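Long-range contacts in probable exosome complex exonuclease 2 (Pyrococcus abyssi, PDB 2PO1), which is probably a non-catalytic component of the archaeal exosome, an RNA-degrading complex, contributing to the structure of the Rrp41 active site: residues V43-A53 and A162-P170; V129-R137 and P170-V181. All coordinates share one frame; numbering follows the deposited sequence.

Interaction 1 (V43-A53 and A162-P170)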
loop_
_atom_site.group_PDB
_atom_site.type_symbol
_atom_site.label_atom_id
_atom_site.label_comp_id
_atom_site.label_asym_id
_atom_site.label_seq_id
_atom_site.Cartn_x
_atom_site.Cartn_y
_atom_site.Cartn_z
ATOM N N VAL C 43 19.937 -12.465 -26.570
ATOM C CA VAL C 43 18.572 -12.018 -26.811
ATOM C C VAL C 43 17.652 -13.227 -26.974
ATOM O O VAL C 43 18.096 -14.296 -27.355
ATOM C CB VAL C 43 18.666 -11.020 -27.986
ATOM C CG1 VAL C 43 17.887 -11.405 -29.170
ATOM C CG2 VAL C 43 18.413 -9.639 -27.514
ATOM N N GLY C 44 16.405 -13.120 -26.554
ATOM C CA GLY C 44 15.462 -14.212 -26.774
ATOM C C GLY C 44 15.601 -15.363 -25.812
ATOM O O GLY C 44 15.182 -16.475 -26.096
ATOM N N VAL C 45 16.156 -15.068 -24.645
ATOM C CA VAL C 45 16.454 -16.073 -23.625
ATOM C C VAL C 45 15.189 -16.517 -22.847
ATOM O O VAL C 45 15.163 -17.611 -22.307
ATOM C CB VAL C 45 17.542 -15.550 -22.627
ATOM C CG1 VAL C 45 18.815 -15.257 -23.340
ATOM C CG2 VAL C 45 17.077 -14.295 -21.925
ATOM N N ILE C 46 14.175 -15.650 -22.749
ATOM C CA ILE C 46 12.905 -16.023 -22.109
ATOM C C ILE C 46 11.893 -16.260 -23.246
ATOM O O ILE C 46 11.252 -15.319 -23.752
ATOM C CB ILE C 46 12.346 -14.960 -21.114
ATOM C CG1 ILE C 46 13.381 -14.588 -20.032
ATOM C CG2 ILE C 46 11.080 -15.469 -20.492
ATOM C CD1 ILE C 46 13.932 -15.801 -19.244
ATOM N N GLU C 47 11.762 -17.516 -23.659
ATOM C CA GLU C 47 11.130 -17.778 -24.942
ATOM C C GLU C 47 9.613 -17.582 -24.846
ATOM O O GLU C 47 8.925 -17.322 -25.832
ATOM C CB GLU C 47 11.583 -19.129 -25.547
ATOM C CG GLU C 47 11.209 -20.398 -24.752
ATOM C CD GLU C 47 12.262 -20.825 -23.689
ATOM O OE1 GLU C 47 13.158 -20.017 -23.326
ATOM O OE2 GLU C 47 12.176 -21.998 -23.218
ATOM N N LYS C 48 9.103 -17.666 -23.634
ATOM C CA LYS C 48 7.736 -17.338 -23.386
ATOM C C LYS C 48 7.457 -15.870 -23.630
ATOM O O LYS C 48 6.410 -15.541 -24.153
ATOM C CB LYS C 48 7.322 -17.741 -21.979
ATOM C CG LYS C 48 7.035 -19.251 -21.879
ATOM C CD LYS C 48 6.250 -19.531 -20.603
ATOM C CE LYS C 48 5.907 -20.989 -20.535
ATOM N NZ LYS C 48 4.730 -21.229 -19.607
ATOM N N ALA C 49 8.350 -14.981 -23.246
ATOM C CA ALA C 49 8.153 -13.571 -23.510
ATOM C C ALA C 49 8.200 -13.341 -25.026
ATOM O O ALA C 49 8.687 -14.191 -25.792
ATOM C CB ALA C 49 9.279 -12.735 -22.814
ATOM N N GLU C 50 7.750 -12.164 -25.424
ATOM C CA GLU C 50 7.682 -11.791 -26.822
ATOM C C GLU C 50 9.076 -11.370 -27.247
ATOM O O GLU C 50 9.542 -11.669 -28.369
ATOM C CB GLU C 50 6.641 -10.690 -26.978
ATOM C CG GLU C 50 5.197 -11.188 -27.050
ATOM C CD GLU C 50 4.614 -11.779 -25.762
ATOM O OE1 GLU C 50 4.364 -13.012 -25.654
ATOM O OE2 GLU C 50 4.317 -11.023 -24.844
ATOM N N GLY C 51 9.784 -10.729 -26.332
ATOM C CA GLY C 51 11.191 -10.432 -26.546
ATOM C C GLY C 51 11.898 -10.483 -25.227
ATOM O O GLY C 51 11.278 -10.351 -24.173
ATOM N N SER C 52 13.201 -10.632 -25.282
ATOM C CA SER C 52 13.992 -10.651 -24.058
ATOM C C SER C 52 15.453 -10.421 -24.338
ATOM O O SER C 52 15.902 -10.574 -25.464
ATOM C CB SER C 52 13.762 -11.944 -23.280
ATOM O OG SER C 52 14.079 -13.067 -24.039
ATOM N N ALA C 53 16.216 -9.996 -23.337
ATOM C CA ALA C 53 17.640 -9.828 -23.565
ATOM C C ALA C 53 18.224 -10.005 -22.183
ATOM O O ALA C 53 17.692 -9.477 -21.158
ATOM C CB ALA C 53 17.975 -8.390 -24.120
ATOM N N ALA C 162 17.667 -4.127 -26.739
ATOM C CA ALA C 162 17.959 -5.406 -27.390
ATOM C C ALA C 162 16.730 -6.299 -27.285
ATOM O O ALA C 162 16.430 -7.061 -28.195
ATOM C CB ALA C 162 19.217 -6.080 -26.775
ATOM N N ALA C 163 15.990 -6.216 -26.181
ATOM C CA ALA C 163 14.828 -7.089 -26.009
ATOM C C ALA C 163 13.733 -6.629 -27.006
ATOM O O ALA C 163 13.085 -7.437 -27.676
ATOM C CB ALA C 163 14.342 -7.034 -24.573
ATOM N N LEU C 164 13.583 -5.313 -27.172
ATOM C CA LEU C 164 12.583 -4.748 -28.119
ATOM C C LEU C 164 12.906 -5.139 -29.562
ATOM O O LEU C 164 12.012 -5.478 -30.376
ATOM C CB LEU C 164 12.578 -3.230 -27.940
ATOM C CG LEU C 164 11.845 -2.769 -26.704
ATOM C CD1 LEU C 164 12.155 -1.321 -26.568
ATOM C CD2 LEU C 164 10.345 -2.930 -26.958
ATOM N N LEU C 165 14.191 -5.113 -29.888
ATOM C CA LEU C 165 14.639 -5.567 -31.199
ATOM C C LEU C 165 14.394 -7.044 -31.357
ATOM O O LEU C 165 14.114 -7.484 -32.422
ATOM C CB LEU C 165 16.115 -5.294 -31.424
ATOM C CG LEU C 165 16.414 -3.801 -31.602
ATOM C CD1 LEU C 165 17.894 -3.578 -31.322
ATOM C CD2 LEU C 165 15.965 -3.314 -32.990
ATOM N N ASN C 166 14.494 -7.793 -30.267
ATOM C CA ASN C 166 14.240 -9.239 -30.283
ATOM C C ASN C 166 12.766 -9.627 -30.334
ATOM O O ASN C 166 12.418 -10.797 -30.595
ATOM C CB ASN C 166 14.814 -9.840 -28.994
ATOM C CG ASN C 166 14.579 -11.309 -28.886
ATOM O OD1 ASN C 166 13.981 -11.747 -27.960
ATOM N ND2 ASN C 166 15.078 -12.081 -29.849
ATOM N N ALA C 167 11.904 -8.665 -30.053
ATOM C CA ALA C 167 10.538 -8.956 -29.772
ATOM C C ALA C 167 9.879 -9.333 -31.058
ATOM O O ALA C 167 10.182 -8.768 -32.125
ATOM C CB ALA C 167 9.863 -7.767 -29.146
ATOM N N ARG C 168 9.080 -10.377 -30.946
ATOM C CA ARG C 168 8.178 -10.803 -31.997
ATOM C C ARG C 168 6.835 -10.924 -31.315
ATOM O O ARG C 168 6.695 -11.618 -30.318
ATOM C CB ARG C 168 8.612 -12.123 -32.628
ATOM C CG ARG C 168 9.836 -11.943 -33.490
ATOM C CD ARG C 168 10.022 -12.984 -34.516
ATOM N NE ARG C 168 8.995 -12.944 -35.587
ATOM C CZ ARG C 168 9.079 -12.268 -36.741
ATOM N NH1 ARG C 168 10.131 -11.492 -37.041
ATOM N NH2 ARG C 168 8.058 -12.339 -37.595
ATOM N N VAL C 169 5.861 -10.239 -31.885
ATOM C CA VAL C 169 4.555 -10.070 -31.302
ATOM C C VAL C 169 3.550 -10.620 -32.316
ATOM O O VAL C 169 3.842 -10.630 -33.518
ATOM C CB VAL C 169 4.312 -8.564 -30.966
ATOM C CG1 VAL C 169 5.331 -8.091 -29.886
ATOM C CG2 VAL C 169 4.432 -7.706 -32.220
ATOM N N PRO C 170 2.395 -11.125 -31.832
ATOM C CA PRO C 170 1.354 -11.673 -32.712
ATOM C C PRO C 170 0.928 -10.622 -33.723
ATOM O O PRO C 170 0.680 -9.470 -33.334
ATOM C CB PRO C 170 0.186 -11.965 -31.768
ATOM C CG PRO C 170 0.800 -12.035 -30.389
ATOM C CD PRO C 170 2.018 -11.177 -30.403
HETATM O O HOH W 1 11.420 -13.074 -30.091
#
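The carboxamide of Asn-166 is the flat group at the centre of this contact: Val-43 lays CG1 over one face, Gly-51 CA approaches OD1 from the other side of the plane at 3.4 Å, and Ser-52 N comes in at the edge, in the amide plane, donating to a lone pair of OD1 at 3.0 Å. The valine contact is tight and its rotamer strained, so the exact placing of CG1 is doubtful. In this RNase PH fold, the last turn of helix 152-166 packs here on a strand that opens with a classic beta bulge, Glu-50 and Gly-51 both facing Ile-66. A chi1 of 178° swings the amide of Asn-166 away from its own backbone N and onto that strand. An alanine here is likely to leave Ser-52 N without its acceptor and to open a gap beside Val-43. Gly-51 has no side chain where it meets Ala-163 O and Ala-167 CA, consistent with the close approach of helix and strand, their axes 5.7 Å apart. Small residues continue the theme, Ala-53 CB lying 3.7 Å from Ala-162 CB. Past the helix, Arg-168 N donates to Glu-50 O at 2.9 Å, while Ala-167 CA adds a CA-H...O contact to that same oxygen at 3.2 Å.

Interaction 2 (V129-R137 and P170-V181)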
loop_
_atom_site.group_PDB
_atom_site.type_symbol
_atom_site.label_atom_id
_atom_site.label_comp_id
_atom_site.label_asym_id
_atom_site.label_seq_id
_atom_site.Cartn_x
_atom_site.Cartn_y
_atom_site.Cartn_z
ATOM N N VAL C 129 -0.955 0.894 -33.329
ATOM C CA VAL C 129 -2.383 1.131 -33.250
ATOM C C VAL C 129 -3.124 0.084 -34.059
ATOM O O VAL C 129 -2.722 -0.234 -35.174
ATOM C CB VAL C 129 -2.737 2.532 -33.770
ATOM C CG1 VAL C 129 -4.216 2.699 -33.839
ATOM C CG2 VAL C 129 -2.136 3.561 -32.855
ATOM N N ILE C 130 -4.169 -0.493 -33.487
ATOM C CA ILE C 130 -4.989 -1.443 -34.238
ATOM C C ILE C 130 -6.302 -0.789 -34.613
ATOM O O ILE C 130 -6.704 -0.795 -35.777
ATOM C CB ILE C 130 -5.260 -2.750 -33.453
ATOM C CG1 ILE C 130 -3.955 -3.337 -32.919
ATOM C CG2 ILE C 130 -6.023 -3.751 -34.306
ATOM C CD1 ILE C 130 -2.846 -3.507 -33.960
ATOM N N VAL C 131 -6.986 -0.222 -33.633
ATOM C CA VAL C 131 -8.176 0.566 -33.916
ATOM C C VAL C 131 -7.905 1.863 -33.195
ATOM O O VAL C 131 -7.810 1.865 -31.968
ATOM C CB VAL C 131 -9.431 -0.099 -33.354
ATOM C CG1 VAL C 131 -10.667 0.726 -33.658
ATOM C CG2 VAL C 131 -9.553 -1.506 -33.908
ATOM N N PRO C 132 -7.684 2.961 -33.947
ATOM C CA PRO C 132 -7.414 4.251 -33.298
ATOM C C PRO C 132 -8.387 4.570 -32.169
ATOM O O PRO C 132 -9.575 4.393 -32.316
ATOM C CB PRO C 132 -7.536 5.248 -34.451
ATOM C CG PRO C 132 -7.040 4.469 -35.617
ATOM C CD PRO C 132 -7.610 3.072 -35.416
ATOM N N GLY C 133 -7.860 4.947 -31.015
ATOM C CA GLY C 133 -8.704 5.342 -29.904
ATOM C C GLY C 133 -9.318 4.208 -29.117
ATOM O O GLY C 133 -10.055 4.466 -28.171
ATOM N N LYS C 134 -9.036 2.959 -29.491
ATOM C CA LYS C 134 -9.733 1.819 -28.886
ATOM C C LYS C 134 -8.867 0.598 -28.620
ATOM O O LYS C 134 -9.037 -0.063 -27.609
ATOM C CB LYS C 134 -10.916 1.400 -29.770
ATOM C CG LYS C 134 -11.859 2.551 -30.113
ATOM C CD LYS C 134 -13.193 2.460 -29.347
ATOM C CE LYS C 134 -13.160 3.058 -27.911
ATOM N NZ LYS C 134 -14.583 3.293 -27.441
ATOM N N ILE C 135 -7.975 0.253 -29.544
ATOM C CA ILE C 135 -7.209 -0.968 -29.395
ATOM C C ILE C 135 -5.849 -0.750 -29.958
ATOM O O ILE C 135 -5.692 -0.615 -31.162
ATOM C CB ILE C 135 -7.822 -2.190 -30.119
ATOM C CG1 ILE C 135 -9.195 -2.545 -29.537
ATOM C CG2 ILE C 135 -6.814 -3.389 -30.066
ATOM C CD1 ILE C 135 -10.023 -3.355 -30.417
ATOM N N VAL C 136 -4.866 -0.724 -29.064
ATOM C CA VAL C 136 -3.492 -0.566 -29.432
ATOM C C VAL C 136 -2.664 -1.682 -28.781
ATOM O O VAL C 136 -3.111 -2.386 -27.849
ATOM C CB VAL C 136 -2.968 0.840 -29.061
ATOM C CG1 VAL C 136 -3.900 1.884 -29.610
ATOM C CG2 VAL C 136 -2.862 1.003 -27.564
ATOM N N ARG C 137 -1.482 -1.886 -29.326
ATOM C CA ARG C 137 -0.531 -2.731 -28.682
ATOM C C ARG C 137 -0.010 -2.039 -27.429
ATOM O O ARG C 137 0.262 -0.819 -27.425
ATOM C CB ARG C 137 0.621 -3.110 -29.619
ATOM C CG ARG C 137 0.824 -4.608 -29.508
ATOM C CD ARG C 137 1.892 -5.072 -30.382
ATOM N NE ARG C 137 1.452 -5.420 -31.734
ATOM C CZ ARG C 137 0.872 -6.562 -32.062
ATOM N NH1 ARG C 137 0.596 -6.794 -33.328
ATOM N NH2 ARG C 137 0.559 -7.462 -31.134
ATOM N N PRO C 170 2.395 -11.125 -31.832
ATOM C CA PRO C 170 1.354 -11.673 -32.712
ATOM C C PRO C 170 0.928 -10.622 -33.723
ATOM O O PRO C 170 0.680 -9.470 -33.334
ATOM C CB PRO C 170 0.186 -11.965 -31.768
ATOM C CG PRO C 170 0.800 -12.035 -30.389
ATOM C CD PRO C 170 2.018 -11.177 -30.403
ATOM N N LYS C 171 0.904 -11.000 -35.007
ATOM C CA LYS C 171 0.260 -10.181 -36.023
ATOM C C LYS C 171 -1.201 -10.029 -35.613
ATOM O O LYS C 171 -1.860 -10.983 -35.190
ATOM C CB LYS C 171 0.304 -10.837 -37.401
ATOM C CG LYS C 171 1.629 -10.729 -38.108
ATOM C CD LYS C 171 1.440 -10.551 -39.584
ATOM C CE LYS C 171 2.731 -10.190 -40.332
ATOM N NZ LYS C 171 3.324 -8.863 -39.966
ATOM N N VAL C 172 -1.704 -8.821 -35.750
ATOM C CA VAL C 172 -3.048 -8.542 -35.290
ATOM C C VAL C 172 -3.777 -7.930 -36.474
ATOM O O VAL C 172 -3.242 -7.076 -37.167
ATOM C CB VAL C 172 -3.013 -7.634 -34.025
ATOM C CG1 VAL C 172 -4.311 -6.922 -33.812
ATOM C CG2 VAL C 172 -2.708 -8.472 -32.813
ATOM N N ARG C 173 -4.980 -8.396 -36.742
ATOM C CA ARG C 173 -5.765 -7.732 -37.767
ATOM C C ARG C 173 -7.145 -7.367 -37.314
ATOM O O ARG C 173 -7.860 -8.176 -36.706
ATOM C CB ARG C 173 -5.794 -8.510 -39.085
ATOM C CG ARG C 173 -5.701 -10.017 -38.953
ATOM C CD ARG C 173 -5.774 -10.670 -40.343
ATOM N NE ARG C 173 -7.151 -10.809 -40.777
ATOM C CZ ARG C 173 -7.897 -11.891 -40.559
ATOM N NH1 ARG C 173 -7.368 -12.931 -39.903
ATOM N NH2 ARG C 173 -9.170 -11.937 -41.010
ATOM N N TYR C 174 -7.484 -6.096 -37.589
ATOM C CA TYR C 174 -8.835 -5.638 -37.437
ATOM C C TYR C 174 -9.559 -6.141 -38.654
ATOM O O TYR C 174 -9.314 -5.688 -39.770
ATOM C CB TYR C 174 -8.932 -4.102 -37.384
ATOM C CG TYR C 174 -10.372 -3.606 -37.278
ATOM C CD1 TYR C 174 -10.935 -2.816 -38.275
ATOM C CD2 TYR C 174 -11.169 -3.954 -36.181
ATOM C CE1 TYR C 174 -12.258 -2.369 -38.180
ATOM C CE2 TYR C 174 -12.469 -3.513 -36.068
ATOM C CZ TYR C 174 -13.005 -2.718 -37.062
ATOM O OH TYR C 174 -14.305 -2.292 -36.949
ATOM N N ASN C 175 -10.415 -7.124 -38.409
ATOM C CA ASN C 175 -11.414 -7.591 -39.350
ATOM C C ASN C 175 -12.500 -6.525 -39.584
ATOM O O ASN C 175 -13.334 -6.253 -38.709
ATOM C CB ASN C 175 -12.030 -8.909 -38.846
ATOM C CG ASN C 175 -13.031 -9.507 -39.846
ATOM O OD1 ASN C 175 -13.862 -8.794 -40.386
ATOM N ND2 ASN C 175 -12.940 -10.811 -40.095
ATOM N N GLU C 176 -12.500 -5.944 -40.815
ATOM C CA GLU C 176 -13.418 -4.866 -41.183
ATOM C C GLU C 176 -14.892 -5.264 -41.267
ATOM O O GLU C 176 -15.764 -4.395 -41.312
ATOM C CB GLU C 176 -12.961 -4.214 -42.494
ATOM C CG GLU C 176 -11.743 -3.252 -42.296
ATOM C CD GLU C 176 -11.058 -2.969 -43.624
ATOM O OE1 GLU C 176 -9.897 -3.388 -43.800
ATOM O OE2 GLU C 176 -11.688 -2.354 -44.517
ATOM N N GLU C 177 -15.169 -6.567 -41.283
ATOM C CA GLU C 177 -16.537 -7.073 -41.481
ATOM C C GLU C 177 -17.203 -7.510 -40.195
ATOM O O GLU C 177 -18.353 -7.182 -39.980
ATOM C CB GLU C 177 -16.570 -8.243 -42.456
ATOM C CG GLU C 177 -16.426 -7.860 -43.917
ATOM C CD GLU C 177 -16.226 -9.143 -44.761
ATOM O OE1 GLU C 177 -15.756 -10.234 -44.355
ATOM O OE2 GLU C 177 -16.775 -9.011 -46.077
ATOM N N THR C 178 -16.506 -8.274 -39.354
ATOM C CA THR C 178 -17.069 -8.647 -38.052
ATOM C C THR C 178 -16.850 -7.519 -37.034
ATOM O O THR C 178 -17.545 -7.443 -36.016
ATOM C CB THR C 178 -16.505 -9.988 -37.504
ATOM O OG1 THR C 178 -15.075 -9.919 -37.443
ATOM C CG2 THR C 178 -16.934 -11.169 -38.373
ATOM N N GLY C 179 -15.908 -6.632 -37.337
ATOM C CA GLY C 179 -15.516 -5.567 -36.418
ATOM C C GLY C 179 -14.629 -6.028 -35.267
ATOM O O GLY C 179 -14.243 -5.221 -34.423
ATOM N N GLU C 180 -14.314 -7.324 -35.234
ATOM C CA GLU C 180 -13.420 -7.915 -34.239
ATOM C C GLU C 180 -11.958 -7.744 -34.614
ATOM O O GLU C 180 -11.603 -7.652 -35.782
ATOM C CB GLU C 180 -13.625 -9.422 -34.138
ATOM C CG GLU C 180 -15.028 -9.964 -33.848
ATOM C CD GLU C 180 -14.955 -11.478 -33.645
ATOM O OE1 GLU C 180 -16.009 -12.158 -33.575
ATOM O OE2 GLU C 180 -13.799 -11.986 -33.567
ATOM N N VAL C 181 -11.106 -7.759 -33.598
ATOM C CA VAL C 181 -9.675 -7.849 -33.791
ATOM C C VAL C 181 -9.298 -9.321 -33.689
ATOM O O VAL C 181 -9.748 -10.017 -32.782
ATOM C CB VAL C 181 -8.921 -7.002 -32.748
ATOM C CG1 VAL C 181 -7.478 -7.348 -32.756
ATOM C CG2 VAL C 181 -9.096 -5.519 -33.063
#
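Strands 135-137 and 170-174, carrying Arg-137 and Val-172 into the contact, run nearly antiparallel at 163° with axes 10.0 Å apart, a spacing spanned by side chains rather than by backbone bonds. Val-172 splits its branches between two partners. Its CG1 meets Ile-130 CG2 at 3.6 Å, the two side chains crossing at about a right angle, and its CG2 lies 3.7 Å from Arg-137 NH1 as that arginine slides past in the opposite direction. Bent at chi3 (-88°), Arg-137 turns one edge of its guanidinium to Pro-170 O, which sits tilted 27° from the guanidinium plane: NH1 donates a bent bond at 2.7 Å and NH2 adds a weak second one, a forked grip that should restrict rotation. Farther out, Ile-135 CD1 and Val-181 CG2 meet tip to tip at 3.5 Å. Val-131 CG2 touches Tyr-174 CD2 at 3.7 Å, coming obliquely to the ring. Ile-130 and Val-131 both face Ile-135 in a classic beta bulge, which ties together the three residues this segment gives to the apolar cluster. Thr-183 packs on Pro-170 and Val-172 within hairpin 168-184, which rests against strand 135-147 and Leu-70 of strand 60-71, at the tip of the larger mixed sheet.

How the interactions relate
Strand 168-174 takes part in both contacts, entering interaction 1 as it leaves helix 152-166 and interaction 2 as it runs on toward the surface; Pro-170 belongs to both. The centres lie about 22 Å apart, yet the contacts touch directly, Val-169 CG2 packing 3.7 Å from Arg-137 CZ. Both also reach the mixed sheet, interaction 1 through strand 51-57 and interaction 2 through strand 135-147. Interaction 1 is mostly buried and its nearest atom is about 4 Å from the bound nucleic acid, against about 7 Å for the more peripheral interaction 2.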